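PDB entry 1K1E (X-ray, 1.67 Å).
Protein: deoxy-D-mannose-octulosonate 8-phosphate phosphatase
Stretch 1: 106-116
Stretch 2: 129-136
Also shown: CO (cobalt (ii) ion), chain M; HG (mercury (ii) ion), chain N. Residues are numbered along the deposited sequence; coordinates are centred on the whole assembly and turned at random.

Stretch 1 (106-116) GDDSVDLPAFA
Stretch 2 129-136: IYVKNAVD

The two stretches meet through a small apolar contact, 352 Å² summed over both sides, in which no direct hydrogen bond crosses and a single water ties the polar end together.

Stretch 1 leaves an extended Gly-106 (phi/psi -145/178), passes through Asp-107 (-134/-10) and Asp-108 (-142/-180), and takes helical angles from Ser-109 onward, with regular helix by Leu-112. Stretch 2 begins as helix at Ile-129, keeps helical angles through Ala-134, and turns extended at Val-135 (-95/171). The register runs the same way along both: Asp-108 CA lies 6.0 Å from Val-131 CA, and Phe-115 CA lies 6.4 Å from Val-135 CA.

Val-131 is the center of the contact. Its CA-to-CB bond points toward stretch 1, with chi1 at 159° (t). Val-131 CG2 packs on the loop backbone, 3.4 Å from Asp-108 C, while Val-131 CG1 reaches the edge of the Phe-115 ring, 3.7 Å from Phe-115 CE1. Both methyls come near Asp-107 O, Val-131 CG2 at 3.9 Å and Val-131 CG1 at 4.1 Å. A compact branched side chain suits this place, filling two directions without a long reach.

Phe-115 (chi1 -61°, m; chi2 149°) also points toward its partner and lays its buried ring against three residues. Val-135 (chi1 -59°, m) sets CG1 over one face, 3.5 Å from the centroid of the Phe-115 ring and 11° off the normal, a CH-pi contact. Ala-134 CB approaches Phe-115 CD1 at 4.2 Å. Ala-134 CB also sits 3.6 Å from Leu-112 CD2, so a small residue here meets two large ones. Leu-112 starts sideways, but its m,t rotamer (-71°, 176°) brings its end nearer; Leu-112 CD2 also lies 4.0 Å from Tyr-130 O and 4.4 Å from Val-131 CG2. Leu-112 and Phe-115, three positions apart on one helix, thus share Val-131 and Ala-134.

At the other end the chemistry turns polar. Tyr-130 leaves its backbone sideways, and chi1 43° (p) with chi2 87° brings the ring end nearer the loop, with Tyr-130 CE1 3.4 Å from Ser-109 OG. Asp-108 OD2 lies at the ring edge, 4.4 Å from Tyr-130 OH, too far for a direct bond. Water 2 fills the gap, donating to Asp-108 OD2 at 2.8 Å and to Tyr-130 OH at 2.9 Å.

The loop is braced from within. Asp-111 (chi1 -52°, m) accepts through its carboxylate: Asp-107 N lies 3.0 Å from Asp-111 OD2, and Asp-108 N lies 3.0 Å from Asp-111 OD2. Asp-111 N donates to Asp-108 O at 2.8 Å; carboxylate and backbone together hold the turn on which Val-131 rests. Asp-107 (chi1 69°, p) points away from stretch 2 and binds cobalt through OD2 at 2.0 Å. Asp-107 OD1 accepts from water 1 at 2.7 Å, and that water's oxygen is 2.1 Å from the cobalt. The rule is economical: aliphatic and aromatic groups make the contact, while aspartates shape the loop, bind metal and anchor the bridging water.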

ATOM      1  N   GLY A 106      19.856  -2.690  -4.845  1.00 14.61           N
ATOM      2  CA  GLY A 106      19.549  -3.149  -3.497  1.00 11.73           C
ATOM      3  C   GLY A 106      18.957  -2.015  -2.709  1.00 10.80           C
ATOM      4  O   GLY A 106      18.783  -0.897  -3.238  1.00 10.48           O
ATOM      5  N   ASP A 107      18.599  -2.328  -1.477  1.00 10.11           N
ATOM      6  CA  ASP A 107      17.970  -1.292  -0.613  1.00 10.25           C
ATOM      7  C   ASP A 107      18.516  -1.216   0.811  1.00 11.90           C
ATOM      8  O   ASP A 107      18.121  -0.311   1.542  1.00 11.92           O
ATOM      9  CB  ASP A 107      16.480  -1.542  -0.443  1.00  9.36           C
ATOM     10  CG  ASP A 107      16.181  -2.796   0.386  1.00 17.80           C
ATOM     11  OD1 ASP A 107      15.387  -2.763   1.350  1.00 12.96           O
ATOM     12  OD2 ASP A 107      16.742  -3.852   0.080  1.00 13.23           O
ATOM     13  N   ASP A 108      19.328  -2.183   1.220  1.00 11.16           N
ATOM     14  CA  ASP A 108      19.758  -2.182   2.637  1.00 13.88           C
ATOM     15  C   ASP A 108      21.186  -2.599   2.895  1.00 16.80           C
ATOM     16  O   ASP A 108      21.940  -2.919   1.945  1.00 11.29           O
ATOM     17  CB  ASP A 108      18.772  -3.085   3.463  1.00 11.69           C
ATOM     18  CG  ASP A 108      18.633  -2.653   4.926  1.00 15.25           C
ATOM     19  OD1 ASP A 108      17.843  -3.331   5.650  1.00 10.84           O
ATOM     20  OD2 ASP A 108      19.271  -1.632   5.321  1.00 14.31           O
ATOM     21  N   SER A 109      21.553  -2.601   4.186  1.00 17.70           N
ATOM     22  CA  SER A 109      22.923  -2.923   4.606  1.00 16.37           C
ATOM     23  C   SER A 109      23.428  -4.224   4.044  1.00 18.62           C
ATOM     24  O   SER A 109      24.612  -4.304   3.658  1.00 14.57           O
ATOM     25  CB  SER A 109      23.019  -2.940   6.148  1.00 14.28           C
ATOM     26  OG  SER A 109      22.573  -1.659   6.637  1.00 13.28           O
ATOM     27  N   VAL A 110      22.547  -5.225   4.003  1.00 14.77           N
ATOM     28  CA  VAL A 110      22.907  -6.547   3.479  1.00 18.32           C
ATOM     29  C   VAL A 110      23.436  -6.418   2.060  1.00 18.74           C
ATOM     30  O   VAL A 110      24.211  -7.248   1.647  1.00 15.94           O
ATOM     31  CB  VAL A 110      21.661  -7.540   3.421  1.00 22.93           C
ATOM     32  CG1 VAL A 110      22.133  -9.035   3.346  1.00 24.75           C
ATOM     33  CG2 VAL A 110      20.749  -7.353   4.661  1.00 20.32           C
ATOM     34  N   ASP A 111      23.013  -5.407   1.302  1.00 14.26           N
ATOM     35  CA  ASP A 111      23.477  -5.308  -0.079  1.00 14.97           C
ATOM     36  C   ASP A 111      24.802  -4.560  -0.251  1.00 13.26           C
ATOM     37  O   ASP A 111      25.359  -4.535  -1.356  1.00 19.57           O
ATOM     38  CB  ASP A 111      22.403  -4.616  -0.909  1.00 15.23           C
ATOM     39  CG  ASP A 111      21.072  -5.264  -0.750  1.00 17.49           C
ATOM     40  OD1 ASP A 111      21.007  -6.463  -1.050  1.00 13.87           O
ATOM     41  OD2 ASP A 111      20.097  -4.620  -0.311  1.00 15.67           O
ATOM     42  N   LEU A 112      25.289  -3.934   0.821  1.00 10.78           N
ATOM     43  CA  LEU A 112      26.534  -3.195   0.706  1.00 14.02           C
ATOM     44  C   LEU A 112      27.680  -4.053   0.074  1.00 15.24           C
ATOM     45  O   LEU A 112      28.410  -3.549  -0.793  1.00 17.28           O
ATOM     46  CB  LEU A 112      26.934  -2.641   2.089  1.00 13.99           C
ATOM     47  CG  LEU A 112      25.982  -1.488   2.493  1.00 12.23           C
ATOM     48  CD1 LEU A 112      26.375  -1.027   3.938  1.00 17.35           C
ATOM     49  CD2 LEU A 112      26.101  -0.319   1.541  1.00 14.35           C
ATOM     50  N   PRO A 113      27.856  -5.318   0.499  1.00 13.90           N
ATOM     51  CA  PRO A 113      28.938  -6.114  -0.102  1.00 19.57           C
ATOM     52  C   PRO A 113      28.604  -6.438  -1.572  1.00 17.61           C
ATOM     53  O   PRO A 113      29.511  -6.612  -2.383  1.00 17.56           O
ATOM     54  CB  PRO A 113      28.983  -7.391   0.753  1.00 20.84           C
ATOM     55  CG  PRO A 113      28.328  -6.984   2.056  1.00 24.56           C
ATOM     56  CD  PRO A 113      27.207  -6.036   1.604  1.00 18.44           C
ATOM     57  N   ALA A 114      27.314  -6.482  -1.898  1.00 11.96           N
ATOM     58  CA  ALA A 114      26.856  -6.727  -3.251  1.00 10.57           C
ATOM     59  C   ALA A 114      27.164  -5.583  -4.204  1.00 20.86           C
ATOM     60  O   ALA A 114      27.560  -5.810  -5.365  1.00 23.07           O
ATOM     61  CB  ALA A 114      25.331  -7.047  -3.272  1.00 15.52           C
ATOM     62  N   PHE A 115      27.018  -4.353  -3.712  1.00 14.31           N
ATOM     63  CA  PHE A 115      27.328  -3.196  -4.527  1.00 10.44           C
ATOM     64  C   PHE A 115      28.812  -3.235  -4.863  1.00 15.21           C
ATOM     65  O   PHE A 115      29.189  -2.963  -5.978  1.00 13.93           O
ATOM     66  CB  PHE A 115      27.066  -1.876  -3.757  1.00 13.69           C
ATOM     67  CG  PHE A 115      25.633  -1.690  -3.317  1.00 17.37           C
ATOM     68  CD1 PHE A 115      25.328  -0.986  -2.133  1.00 10.56           C
ATOM     69  CD2 PHE A 115      24.582  -2.156  -4.087  1.00 14.65           C
ATOM     70  CE1 PHE A 115      23.997  -0.753  -1.730  1.00 12.52           C
ATOM     71  CE2 PHE A 115      23.262  -1.922  -3.691  1.00 15.64           C
ATOM     72  CZ  PHE A 115      22.969  -1.220  -2.506  1.00 13.12           C
ATOM     73  N   ALA A 116      29.624  -3.564  -3.845  1.00 18.44           N
ATOM     74  CA  ALA A 116      31.084  -3.594  -3.959  1.00 20.58           C
ATOM     75  C   ALA A 116      31.566  -4.676  -4.925  1.00 15.43           C
ATOM     76  O   ALA A 116      32.517  -4.486  -5.657  1.00 20.78           O
ATOM     77  CB  ALA A 116      31.704  -3.804  -2.591  1.00 21.72           C
ATOM     78  N   ILE A 129      20.367   6.445   3.819  1.00 12.93           N
ATOM     79  CA  ILE A 129      21.463   7.262   3.358  1.00 16.75           C
ATOM     80  C   ILE A 129      22.741   6.512   3.131  1.00 14.39           C
ATOM     81  O   ILE A 129      23.437   6.727   2.133  1.00 11.95           O
ATOM     82  CB  ILE A 129      21.710   8.335   4.385  1.00 15.95           C
ATOM     83  CG1 ILE A 129      20.411   9.132   4.572  1.00 21.89           C
ATOM     84  CG2 ILE A 129      22.892   9.178   4.007  1.00 23.11           C
ATOM     85  CD1 ILE A 129      20.256  10.177   3.543  1.00 26.02           C
ATOM     86  N   TYR A 130      23.049   5.625   4.054  1.00 14.83           N
ATOM     87  CA  TYR A 130      24.284   4.881   3.954  1.00 10.38           C
ATOM     88  C   TYR A 130      24.339   3.896   2.800  1.00 17.95           C
ATOM     89  O   TYR A 130      25.421   3.530   2.362  1.00 15.52           O
ATOM     90  CB  TYR A 130      24.641   4.206   5.301  1.00  8.45           C
ATOM     91  CG  TYR A 130      23.485   3.557   6.014  1.00 13.61           C
ATOM     92  CD1 TYR A 130      23.117   2.252   5.727  1.00 14.15           C
ATOM     93  CD2 TYR A 130      22.743   4.257   6.949  1.00 11.56           C
ATOM     94  CE1 TYR A 130      22.049   1.657   6.359  1.00 12.83           C
ATOM     95  CE2 TYR A 130      21.652   3.647   7.600  1.00  8.31           C
ATOM     96  CZ  TYR A 130      21.326   2.363   7.298  1.00 12.85           C
ATOM     97  OH  TYR A 130      20.290   1.775   7.949  1.00 16.86           O
ATOM     98  N   VAL A 131      23.180   3.497   2.302  1.00 17.36           N
ATOM     99  CA  VAL A 131      23.109   2.619   1.140  1.00 10.60           C
ATOM    100  C   VAL A 131      23.173   3.547  -0.107  1.00 13.55           C
ATOM    101  O   VAL A 131      23.911   3.307  -1.094  1.00 16.17           O
ATOM    102  CB  VAL A 131      21.753   1.861   1.176  1.00 11.12           C
ATOM    103  CG1 VAL A 131      21.405   1.367  -0.225  1.00 13.31           C
ATOM    104  CG2 VAL A 131      21.840   0.703   2.193  1.00 12.54           C
ATOM    105  N   LYS A 132      22.441   4.656  -0.050  1.00 15.25           N
ATOM    106  CA  LYS A 132      22.445   5.591  -1.178  1.00 13.42           C
ATOM    107  C   LYS A 132      23.829   6.117  -1.457  1.00 15.20           C
ATOM    108  O   LYS A 132      24.222   6.284  -2.628  1.00 13.00           O
ATOM    109  CB  LYS A 132      21.508   6.779  -0.875  1.00  9.23           C
ATOM    110  CG  LYS A 132      20.066   6.369  -1.063  1.00 14.39           C
ATOM    111  CD  LYS A 132      19.185   7.640  -0.881  1.00 19.28           C
ATOM    112  CE  LYS A 132      17.777   7.433  -1.277  1.00 18.92           C
ATOM    113  NZ  LYS A 132      16.956   8.690  -1.036  1.00 19.29           N
ATOM    114  N   ASN A 133      24.586   6.385  -0.387  1.00 12.95           N
ATOM    115  CA  ASN A 133      25.946   6.939  -0.577  1.00 14.52           C
ATOM    116  C   ASN A 133      26.908   5.935  -1.186  1.00 20.77           C
ATOM    117  O   ASN A 133      27.904   6.278  -1.829  1.00 18.30           O
ATOM    118  CB  ASN A 133      26.513   7.387   0.757  1.00 15.60           C
ATOM    119  CG  ASN A 133      27.629   8.445   0.577  1.00 16.77           C
ATOM    120  OD1 ASN A 133      28.729   8.337   1.132  1.00 23.84           O
ATOM    121  ND2 ASN A 133      27.357   9.389  -0.228  1.00 12.00           N
ATOM    122  N   ALA A 134      26.568   4.675  -1.013  1.00 11.97           N
ATOM    123  CA  ALA A 134      27.427   3.616  -1.501  1.00 15.18           C
ATOM    124  C   ALA A 134      27.282   3.198  -2.971  1.00 22.56           C
ATOM    125  O   ALA A 134      28.188   2.574  -3.545  1.00 21.59           O
ATOM    126  CB  ALA A 134      27.245   2.358  -0.574  1.00 12.11           C
ATOM    127  N   VAL A 135      26.161   3.497  -3.589  1.00 13.54           N
ATOM    128  CA  VAL A 135      25.939   3.008  -4.968  1.00 15.18           C
ATOM    129  C   VAL A 135      26.347   4.046  -6.001  1.00 21.65           C
ATOM    130  O   VAL A 135      26.627   5.205  -5.658  1.00 15.41           O
ATOM    131  CB  VAL A 135      24.461   2.751  -5.204  1.00 10.97           C
ATOM    132  CG1 VAL A 135      23.902   1.716  -4.215  1.00 13.56           C
ATOM    133  CG2 VAL A 135      23.703   4.091  -5.036  1.00 16.80           C
ATOM    134  N   ASP A 136      26.352   3.645  -7.266  1.00 17.70           N
ATOM    135  CA  ASP A 136      26.696   4.538  -8.365  1.00 18.41           C
ATOM    136  C   ASP A 136      25.541   5.437  -8.729  1.00 18.55           C
ATOM    137  O   ASP A 136      25.734   6.611  -9.069  1.00 17.29           O
ATOM    138  CB  ASP A 136      27.117   3.723  -9.586  1.00 21.67           C
ATOM    139  CG  ASP A 136      28.401   2.970  -9.343  1.00 20.66           C
ATOM    140  OD1 ASP A 136      28.470   1.722  -9.573  1.00 23.49           O
ATOM    141  OD2 ASP A 136      29.340   3.632  -8.867  1.00 25.92           O
TER
HETATM  142 CO    CO M 201      16.372  -5.817   0.448  1.00 12.86          CO
HETATM  143 HG    HG N 301      26.896  -7.928  -7.216  1.00 19.28          HG
HETATM  144  O   HOH W   1      15.464  -5.304   2.262  1.00 12.36           O
HETATM  145  O   HOH W   2      18.061   0.533   6.541  1.00 19.43           O
HETATM  146  O   HOH W   3      18.336  -6.123   1.211  1.00 15.61           O
HETATM  147  O   HOH W   4      16.032  -7.967   0.600  1.00 12.01           O